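Local structure of putative Glycerophosphoryl diester phosphodiesterase (Silicibacter pomeroyi, 3L12) at residues A[39-43]-A[44-48]; A[109-112]-A[113-116]; A[250-253]-A[254-257]. The protein is a putative member of the glycerophosphoryl diester phosphodiesterase family, with a TIM-barrel-type fold and a bound magnesium ion. All coordinates share one frame; numbering follows the deposited sequence.

All three contacts are local, each formed within one continuous run of a single TIM-barrel-type chain, and none touches another. Contact 1 ends helix 35-43 and leads into strand 48-55, contact 2 is the short helix 110-114, and contact 3 leaves strand 248-251 for helix 258-266. Contacts 1 and 2 are partly buried and both meet the second subunit, whereas contact 3 lies at the surface and meets no other chain. Their chemistry also differs: a Schellman motif closed over aliphatic groups in contact 1, a threonine N-cap with aromatic and arginine packing in contact 2, and a tyrosine, phenylalanine and leucine cluster on a 3-10 turn in contact 3.

Contact 1: A[39-43]-A[44-48]; sequences AFTLA and AGVRA
Val46 folds back against Thr41 where helix 35-43 ends, and the backbone there has the two bonds that define a Schellman motif. Val46 N donates to Thr41 O at 3.3 Å, and Gly45 N donates to Leu42 O at 3.1 Å. Gly45, with its positive phi of 83°, is the C-prime residue that reverses the chain. Ala44 N adds two weak bonds, to Phe40 O and Thr41 O.

Followed outward, the Val46 side chain starts with CB 3.3 Å from Thr41 O, beside the carbonyl that its own N-H uses. CG1 lies anti to the backbone N (chi1 171°) and meets the Thr41 methyl CG2 at 3.6 Å. The other branch, Val46 CG2, comes 3.6 Å from Thr41 O. Val46 thus covers this carbonyl and the methyl together, while Thr41 OG1 is engaged in a hydrogen bond with Gly37 O one turn back. On the flank, Leu42 CD2 approaches Val46 O at 3.4 Å, and a water donates to both Leu42 O and Val46 O, tying the helix end to the outgoing chain. The Phe40 ring brings CZ to 3.9 Å from Ala44 CB.

Beyond the turn, Val46 packs on Pro298 and Gln302 of helix 298-307, and Phe40 meets Phe40 of the second subunit. The turn lies in a beta-alpha-beta unit, for strands 19-23 and 48-55 pair in parallel and helix 35-43 connects them.

Contact 2: A[109-112]-A[113-116]; sequences TVYG and RRFP
Thr109 N-caps the short helix 110-114 with its side chain and starts the helical bonding with its carbonyl, which takes Arg113 N at 2.9 Å. The cap is the bond from Gly112 N to Thr109 OG1, 2.9 Å long with an N-H...O angle of 158°; the same hydroxyl also bonds Asp106 O. Further along, the bonding is poorer: Arg114 N reaches Val110 O and Tyr111 O only weakly, consistent with a helix that is running out. Phe115 N donates to Gly112 O at 3.1 Å.

Four residues apart, Tyr111 and Phe115 form a T-shaped pair. The edge of Phe115 points at the face of Tyr111, with ring centroids 5.7 Å apart and planes at 67°. The closest carbons of the two rings, Phe115 CE2 and Tyr111 CZ, are 4.2 Å apart. Tyr111 can offer this face because its CG stands anti to the backbone N (chi1 -166°), which swings the ring toward the C-terminal end. Its OH is held by Glu32 and Arg27, fixing the far end of the ring. On the outer side, the Arg113 chain bends at its third torsion and lays one guanidinium face over Thr109 O, while Arg113 NH2 touches Val110 CG2 at 3.5 Å. Arg114 passes beside the Tyr111 ring in the conformer described, but a second one exists, so this contact is doubtful.

The Tyr111 side chain lies about 9 Å from the magnesium ion, and Gly112 O and Phe115 O both bond Arg303 of the second subunit. The arrangement is that of a one-turn, threonine-capped helix with an i, i+4 aromatic pair, set in a loop region at the subunit interface.

Contact 3: A[250-253]-A[254-257]; sequences CPYF and LDVT
Leu254 stands over one face of the Phe253 ring and beside Tyr252. Leu254 CG makes a CH-pi contact, 4.2 Å from the Phe253 ring centroid and 19° off the ring normal, and Leu254 CD2 touches Phe253 CE2 at 3.6 Å. From the other side, Tyr252 CE2 reaches Leu254 CG at 3.8 Å. Phe253 CG sits wedged between its own N and C (chi1 77°), which turns the ring under Leu254.

The backbone that sets these side chains is a 3-10 turn. Asp255 N donates to Tyr252 O at 2.9 Å, and Val256 N to Phe253 O at 3.2 Å, nearly straight at 166°. Across the turn, Pro251 CG meets Val256 CG2 at 3.6 Å, an apolar contact between the residues at the two ends of the turn.

In the next shell, Asp255 OD2 accepts from Leu211 N and the Tyr252 ring packs edge-to-face with Trp274. Phe253 and Val256 both rest on Thr273 and on Met285 of helix 279-288. The turn carries the chain from strand 248-251, paired in parallel with strands 205-209 and 270-273, to helix 258-266, whose N-cap is Thr257.

Contact 1: A[39-43]-A[44-48]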
ATOM      1  N   ALA A  39       7.225   6.722  -0.126  1.00  7.93           N
ATOM      2  CA  ALA A  39       7.614   6.013  -1.325  1.00  9.77           C
ATOM      3  C   ALA A  39       6.488   5.166  -1.849  1.00  9.84           C
ATOM      4  O   ALA A  39       6.278   5.078  -3.068  1.00 10.45           O
ATOM      5  CB  ALA A  39       8.831   5.141  -1.059  1.00  9.84           C
ATOM      6  N   PHE A  40       5.761   4.496  -0.949  1.00 10.04           N
ATOM      7  CA  PHE A  40       4.611   3.723  -1.368  1.00  9.86           C
ATOM      8  C   PHE A  40       3.585   4.651  -2.102  1.00  7.98           C
ATOM      9  O   PHE A  40       3.070   4.324  -3.192  1.00  9.48           O
ATOM     10  CB  PHE A  40       3.870   3.085  -0.183  1.00  9.91           C
ATOM     11  CG  PHE A  40       2.423   2.768  -0.533  1.00  8.93           C
ATOM     12  CD1 PHE A  40       2.172   1.750  -1.448  1.00 10.95           C
ATOM     13  CD2 PHE A  40       1.347   3.550  -0.075  1.00  8.32           C
ATOM     14  CE1 PHE A  40       0.876   1.456  -1.862  1.00 10.39           C
ATOM     15  CE2 PHE A  40       0.070   3.257  -0.504  1.00  9.13           C
ATOM     16  CZ  PHE A  40      -0.157   2.210  -1.395  1.00 11.01           C
ATOM     17  N   THR A  41       3.323   5.805  -1.501  1.00  7.49           N
ATOM     18  CA  THR A  41       2.327   6.760  -2.016  1.00  7.81           C
ATOM     19  C   THR A  41       2.673   7.158  -3.412  1.00  7.40           C
ATOM     20  O   THR A  41       1.786   7.173  -4.323  1.00  8.84           O
ATOM     21  CB  THR A  41       2.186   7.969  -1.065  1.00  9.25           C
ATOM     22  OG1 THR A  41       1.767   7.468   0.220  1.00  9.10           O
ATOM     23  CG2 THR A  41       1.115   8.958  -1.532  1.00 10.59           C
ATOM     24  N   LEU A  42       3.950   7.448  -3.643  1.00  6.43           N
ATOM     25  CA  LEU A  42       4.386   7.810  -4.984  1.00  8.91           C
ATOM     26  C   LEU A  42       4.337   6.641  -5.987  1.00  8.32           C
ATOM     27  O   LEU A  42       4.026   6.833  -7.186  1.00  9.85           O
ATOM     28  CB  LEU A  42       5.773   8.425  -4.959  1.00  9.44           C
ATOM     29  CG  LEU A  42       5.857   9.670  -4.089  1.00  9.53           C
ATOM     30  CD1 LEU A  42       7.318  10.095  -4.011  1.00 10.71           C
ATOM     31  CD2 LEU A  42       5.043  10.815  -4.661  1.00 11.69           C
ATOM     32  N   ALA A  43       4.600   5.444  -5.513  1.00  8.09           N
ATOM     33  CA  ALA A  43       4.489   4.243  -6.327  1.00  9.13           C
ATOM     34  C   ALA A  43       3.038   3.896  -6.647  1.00  8.96           C
ATOM     35  O   ALA A  43       2.745   3.223  -7.633  1.00 11.76           O
ATOM     36  CB  ALA A  43       5.189   3.032  -5.654  1.00 10.45           C
ATOM     37  N   ALA A  44       2.114   4.402  -5.874  1.00  9.28           N
ATOM     38  CA  ALA A  44       0.721   4.179  -6.140  1.00 10.75           C
ATOM     39  C   ALA A  44       0.172   5.262  -7.100  1.00 12.41           C
ATOM     40  O   ALA A  44      -1.017   5.368  -7.233  1.00 15.01           O
ATOM     41  CB  ALA A  44      -0.063   4.154  -4.819  1.00 10.73           C
ATOM     42  N   GLY A  45       1.033   6.092  -7.680  1.00 10.29           N
ATOM     43  CA  GLY A  45       0.677   7.139  -8.664  1.00 10.59           C
ATOM     44  C   GLY A  45       0.177   8.473  -8.128  1.00 11.25           C
ATOM     45  O   GLY A  45      -0.348   9.315  -8.894  1.00 13.27           O
ATOM     46  N   VAL A  46       0.302   8.686  -6.827  1.00  7.23           N
ATOM     47  CA  VAL A  46      -0.116   9.885  -6.210  1.00  7.74           C
ATOM     48  C   VAL A  46       0.955  10.930  -6.538  1.00  7.30           C
ATOM     49  O   VAL A  46       2.134  10.680  -6.399  1.00  9.43           O
ATOM     50  CB  VAL A  46      -0.310   9.663  -4.707  1.00  8.14           C
ATOM     51  CG1 VAL A  46      -0.536  10.971  -3.964  1.00 10.93           C
ATOM     52  CG2 VAL A  46      -1.483   8.663  -4.448  1.00  9.48           C
ATOM     53  N   ARG A  47       0.500  12.118  -6.931  1.00  7.72           N
ATOM     54  CA  ARG A  47       1.378  13.186  -7.376  1.00  9.46           C
ATOM     55  C   ARG A  47       1.516  14.361  -6.386  1.00  7.51           C
ATOM     56  O   ARG A  47       2.197  15.357  -6.679  1.00  9.22           O
ATOM     57  CB  ARG A  47       0.855  13.721  -8.695  1.00 10.65           C
ATOM     58  CG  ARG A  47       0.742  12.689  -9.812  1.00 15.58           C
ATOM     59  CD  ARG A  47       2.089  12.266 -10.321  1.00 19.43           C
ATOM     60  NE  ARG A  47       2.946  13.454 -10.536  1.00 24.07           N
ATOM     61  CZ  ARG A  47       4.127  13.726  -9.935  1.00 27.70           C
ATOM     62  NH1 ARG A  47       4.749  12.856  -9.140  1.00 27.69           N
ATOM     63  NH2 ARG A  47       4.731  14.893 -10.190  1.00 29.53           N
ATOM     64  N   ALA A  48       0.871  14.273  -5.253  1.00  6.84           N
ATOM     65  CA  ALA A  48       0.921  15.297  -4.231  1.00  6.07           C
ATOM     66  C   ALA A  48       0.823  14.673  -2.854  1.00  5.68           C
ATOM     67  O   ALA A  48       0.077  13.722  -2.644  1.00  6.18           O
ATOM     68  CB  ALA A  48      -0.191  16.254  -4.435  1.00  7.78           C
TER
HETATM   69  O   HOH W   1       3.769   9.632  -8.275  1.00 20.52           O

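Contact 2: A[109-112]-A[113-116]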
ATOM      1  N   THR A 109      -5.973   0.442  20.391  1.00  7.59           N
ATOM      2  CA  THR A 109      -6.332   1.803  20.640  1.00  7.95           C
ATOM      3  C   THR A 109      -7.384   2.356  19.659  1.00  7.64           C
ATOM      4  O   THR A 109      -7.601   1.836  18.585  1.00  6.95           O
ATOM      5  CB  THR A 109      -5.080   2.721  20.564  1.00  6.43           C
ATOM      6  OG1 THR A 109      -4.609   2.858  19.204  1.00  5.73           O
ATOM      7  CG2 THR A 109      -3.930   2.179  21.508  1.00  6.37           C
ATOM      8  N   VAL A 110      -7.980   3.458  20.075  1.00  6.00           N
ATOM      9  CA  VAL A 110      -8.967   4.185  19.240  1.00  8.64           C
ATOM     10  C   VAL A 110      -8.312   4.520  17.892  1.00  8.44           C
ATOM     11  O   VAL A 110      -8.858   4.239  16.824  1.00  8.70           O
ATOM     12  CB  VAL A 110      -9.471   5.428  19.972  1.00  9.61           C
ATOM     13  CG1 VAL A 110     -10.388   6.337  19.035  1.00 11.64           C
ATOM     14  CG2 VAL A 110     -10.297   5.063  21.287  1.00 11.09           C
ATOM     15  N   TYR A 111      -7.118   5.083  17.955  1.00  8.26           N
ATOM     16  CA  TYR A 111      -6.446   5.517  16.761  1.00  8.53           C
ATOM     17  C   TYR A 111      -6.082   4.323  15.898  1.00  8.17           C
ATOM     18  O   TYR A 111      -6.312   4.375  14.667  1.00  8.71           O
ATOM     19  CB  TYR A 111      -5.205   6.293  17.108  1.00  8.55           C
ATOM     20  CG  TYR A 111      -4.602   7.081  15.972  1.00  7.21           C
ATOM     21  CD1 TYR A 111      -4.984   8.378  15.728  1.00 10.64           C
ATOM     22  CD2 TYR A 111      -3.538   6.570  15.244  1.00  9.04           C
ATOM     23  CE1 TYR A 111      -4.358   9.140  14.715  1.00  9.82           C
ATOM     24  CE2 TYR A 111      -2.918   7.306  14.242  1.00  9.80           C
ATOM     25  CZ  TYR A 111      -3.339   8.604  14.007  1.00 10.37           C
ATOM     26  OH  TYR A 111      -2.693   9.347  13.029  1.00  9.14           O
ATOM     27  N   GLY A 112      -5.596   3.220  16.493  1.00  7.59           N
ATOM     28  CA  GLY A 112      -5.267   2.021  15.748  1.00  7.89           C
ATOM     29  C   GLY A 112      -6.466   1.425  15.023  1.00  7.95           C
ATOM     30  O   GLY A 112      -6.358   0.935  13.873  1.00  8.82           O
ATOM     31  N   ARG A 113      -7.619   1.439  15.697  1.00  7.67           N
ATOM     32  CA  ARG A 113      -8.845   0.937  15.100  1.00  8.92           C
ATOM     33  C   ARG A 113      -9.305   1.755  13.908  1.00  9.29           C
ATOM     34  O   ARG A 113     -10.088   1.234  13.083  1.00 11.59           O
ATOM     35  CB  ARG A 113      -9.980   0.784  16.120  1.00 10.14           C
ATOM     36  CG  ARG A 113      -9.783  -0.426  17.027  1.00 11.39           C
ATOM     37  CD  ARG A 113     -11.061  -0.691  17.903  1.00 10.59           C
ATOM     38  NE  ARG A 113     -11.398   0.452  18.745  1.00 10.45           N
ATOM     39  CZ  ARG A 113     -10.870   0.707  19.936  1.00 11.94           C
ATOM     40  NH1 ARG A 113      -9.980  -0.131  20.478  1.00 12.03           N
ATOM     41  NH2 ARG A 113     -11.241   1.785  20.607  1.00 12.86           N
ATOM     42  N   ARG A 114      -8.890   3.020  13.839  0.70  9.47           N
ATOM     43  CA  ARG A 114      -9.250   3.855  12.692  0.70  9.95           C
ATOM     44  C   ARG A 114      -8.589   3.307  11.427  0.70  9.04           C
ATOM     45  O   ARG A 114      -9.200   3.389  10.340  0.70  9.44           O
ATOM     46  CB  ARG A 114      -8.813   5.291  12.869  0.70 11.04           C
ATOM     47  CG  ARG A 114      -9.537   6.050  13.900  0.70 11.71           C
ATOM     48  CD  ARG A 114      -8.922   7.368  14.097  0.70 13.16           C
ATOM     49  NE  ARG A 114      -8.974   8.261  12.946  0.70 13.61           N
ATOM     50  CZ  ARG A 114      -8.502   9.515  12.998  0.70 11.50           C
ATOM     51  NH1 ARG A 114      -7.976  10.026  14.133  0.70 13.84           N
ATOM     52  NH2 ARG A 114      -8.570  10.266  11.952  0.70 12.63           N
ATOM     53  N   PHE A 115      -7.372   2.739  11.538  1.00  8.54           N
ATOM     54  CA  PHE A 115      -6.562   2.303  10.398  1.00  8.77           C
ATOM     55  C   PHE A 115      -6.105   0.839  10.609  1.00  6.78           C
ATOM     56  O   PHE A 115      -4.894   0.533  10.733  1.00  7.25           O
ATOM     57  CB  PHE A 115      -5.362   3.229  10.204  1.00  7.83           C
ATOM     58  CG  PHE A 115      -5.752   4.677  10.172  1.00  8.73           C
ATOM     59  CD1 PHE A 115      -6.451   5.168   9.059  1.00  8.84           C
ATOM     60  CD2 PHE A 115      -5.554   5.526  11.250  1.00  8.72           C
ATOM     61  CE1 PHE A 115      -6.854   6.460   9.028  1.00 11.29           C
ATOM     62  CE2 PHE A 115      -5.978   6.866  11.172  1.00 10.21           C
ATOM     63  CZ  PHE A 115      -6.610   7.307  10.056  1.00  9.78           C
ATOM     64  N   PRO A 116      -7.083  -0.087  10.562  1.00  7.82           N
ATOM     65  CA  PRO A 116      -6.818  -1.494  10.891  1.00  7.14           C
ATOM     66  C   PRO A 116      -6.044  -2.285   9.828  1.00  8.85           C
ATOM     67  O   PRO A 116      -5.529  -3.384  10.097  1.00 11.15           O
ATOM     68  CB  PRO A 116      -8.217  -2.076  11.095  1.00  9.04           C
ATOM     69  CG  PRO A 116      -9.109  -1.225  10.188  1.00  8.06           C
ATOM     70  CD  PRO A 116      -8.499   0.179  10.204  1.00  8.69           C
TER

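Contact 3: A[250-253]-A[254-257]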
ATOM      1  N   CYS A 250      -8.208  25.482   2.765  1.00  9.07           N
ATOM      2  CA  CYS A 250      -8.295  24.040   2.996  1.00  7.20           C
ATOM      3  C   CYS A 250      -9.190  23.727   4.156  1.00  9.20           C
ATOM      4  O   CYS A 250      -8.758  23.485   5.262  1.00  8.64           O
ATOM      5  CB  CYS A 250      -6.923  23.390   3.219  1.00  7.91           C
ATOM      6  SG  CYS A 250      -5.864  23.544   1.742  1.00 11.57           S
ATOM      7  N   PRO A 251     -10.500  23.744   3.902  1.00 11.41           N
ATOM      8  CA  PRO A 251     -11.461  23.419   4.941  1.00 12.33           C
ATOM      9  C   PRO A 251     -11.697  21.945   5.169  1.00 11.95           C
ATOM     10  O   PRO A 251     -11.639  21.110   4.222  1.00 13.43           O
ATOM     11  CB  PRO A 251     -12.747  24.002   4.403  1.00 12.15           C
ATOM     12  CG  PRO A 251     -12.610  23.837   2.908  1.00 11.48           C
ATOM     13  CD  PRO A 251     -11.140  24.057   2.616  1.00 11.24           C
ATOM     14  N   TYR A 252     -11.982  21.614   6.417  1.00 11.39           N
ATOM     15  CA  TYR A 252     -12.364  20.269   6.784  1.00 10.58           C
ATOM     16  C   TYR A 252     -13.639  19.921   5.984  1.00 11.17           C
ATOM     17  O   TYR A 252     -14.513  20.772   5.782  1.00 12.45           O
ATOM     18  CB  TYR A 252     -12.631  20.194   8.263  1.00 12.00           C
ATOM     19  CG  TYR A 252     -12.985  18.813   8.753  1.00 13.68           C
ATOM     20  CD1 TYR A 252     -12.053  17.797   8.718  1.00 15.99           C
ATOM     21  CD2 TYR A 252     -14.223  18.567   9.341  1.00 17.38           C
ATOM     22  CE1 TYR A 252     -12.362  16.526   9.192  1.00 17.43           C
ATOM     23  CE2 TYR A 252     -14.532  17.298   9.821  1.00 19.19           C
ATOM     24  CZ  TYR A 252     -13.596  16.301   9.731  1.00 19.02           C
ATOM     25  OH  TYR A 252     -13.901  15.033  10.206  1.00 23.86           O
ATOM     26  N   PHE A 253     -13.725  18.679   5.538  1.00 10.34           N
ATOM     27  CA  PHE A 253     -14.783  18.346   4.558  1.00 10.60           C
ATOM     28  C   PHE A 253     -16.218  18.534   5.062  1.00 10.13           C
ATOM     29  O   PHE A 253     -17.090  18.826   4.264  1.00 12.32           O
ATOM     30  CB  PHE A 253     -14.576  16.954   3.952  1.00 10.44           C
ATOM     31  CG  PHE A 253     -14.971  15.821   4.851  1.00  9.06           C
ATOM     32  CD1 PHE A 253     -14.109  15.351   5.785  1.00  9.85           C
ATOM     33  CD2 PHE A 253     -16.200  15.204   4.721  1.00 10.39           C
ATOM     34  CE1 PHE A 253     -14.425  14.291   6.630  1.00 11.05           C
ATOM     35  CE2 PHE A 253     -16.523  14.167   5.587  1.00 10.50           C
ATOM     36  CZ  PHE A 253     -15.630  13.704   6.507  1.00 11.49           C
ATOM     37  N   LEU A 254     -16.464  18.391   6.353  1.00 11.91           N
ATOM     38  CA  LEU A 254     -17.847  18.610   6.867  1.00 13.12           C
ATOM     39  C   LEU A 254     -18.244  20.045   6.811  1.00 15.24           C
ATOM     40  O   LEU A 254     -19.435  20.361   6.961  1.00 14.20           O
ATOM     41  CB  LEU A 254     -18.002  18.096   8.292  1.00 14.14           C
ATOM     42  CG  LEU A 254     -17.954  16.584   8.443  1.00 16.14           C
ATOM     43  CD1 LEU A 254     -18.128  16.165   9.882  1.00 17.43           C
ATOM     44  CD2 LEU A 254     -19.001  15.980   7.553  1.00 15.83           C
ATOM     45  N   ASP A 255     -17.276  20.940   6.564  1.00 13.93           N
ATOM     46  CA  ASP A 255     -17.563  22.363   6.544  1.00 15.55           C
ATOM     47  C   ASP A 255     -17.785  22.887   5.136  1.00 14.40           C
ATOM     48  O   ASP A 255     -18.092  24.044   4.959  1.00 14.41           O
ATOM     49  CB  ASP A 255     -16.380  23.179   7.135  1.00 16.15           C
ATOM     50  CG  ASP A 255     -15.963  22.748   8.512  1.00 16.74           C
ATOM     51  OD1 ASP A 255     -16.735  22.088   9.260  1.00 18.03           O
ATOM     52  OD2 ASP A 255     -14.832  23.129   8.901  1.00 15.37           O
ATOM     53  N   VAL A 256     -17.635  22.024   4.128  1.00 15.54           N
ATOM     54  CA  VAL A 256     -17.707  22.425   2.751  1.00 14.50           C
ATOM     55  C   VAL A 256     -19.117  22.371   2.181  1.00 18.70           C
ATOM     56  O   VAL A 256     -19.881  21.450   2.490  1.00 19.99           O
ATOM     57  CB  VAL A 256     -16.844  21.463   1.905  1.00 13.97           C
ATOM     58  CG1 VAL A 256     -17.059  21.602   0.381  1.00 14.53           C
ATOM     59  CG2 VAL A 256     -15.357  21.610   2.272  1.00 13.65           C
ATOM     60  N   THR A 257     -19.444  23.374   1.377  1.00 18.94           N
ATOM     61  CA  THR A 257     -20.706  23.429   0.629  1.00 18.44           C
ATOM     62  C   THR A 257     -20.298  23.881  -0.764  1.00 18.06           C
ATOM     63  O   THR A 257     -19.240  24.483  -0.926  1.00 16.60           O
ATOM     64  CB  THR A 257     -21.691  24.422   1.209  1.00 18.91           C
ATOM     65  OG1 THR A 257     -21.115  25.734   1.178  1.00 19.93           O
ATOM     66  CG2 THR A 257     -22.033  24.068   2.642  1.00 19.67           C
TER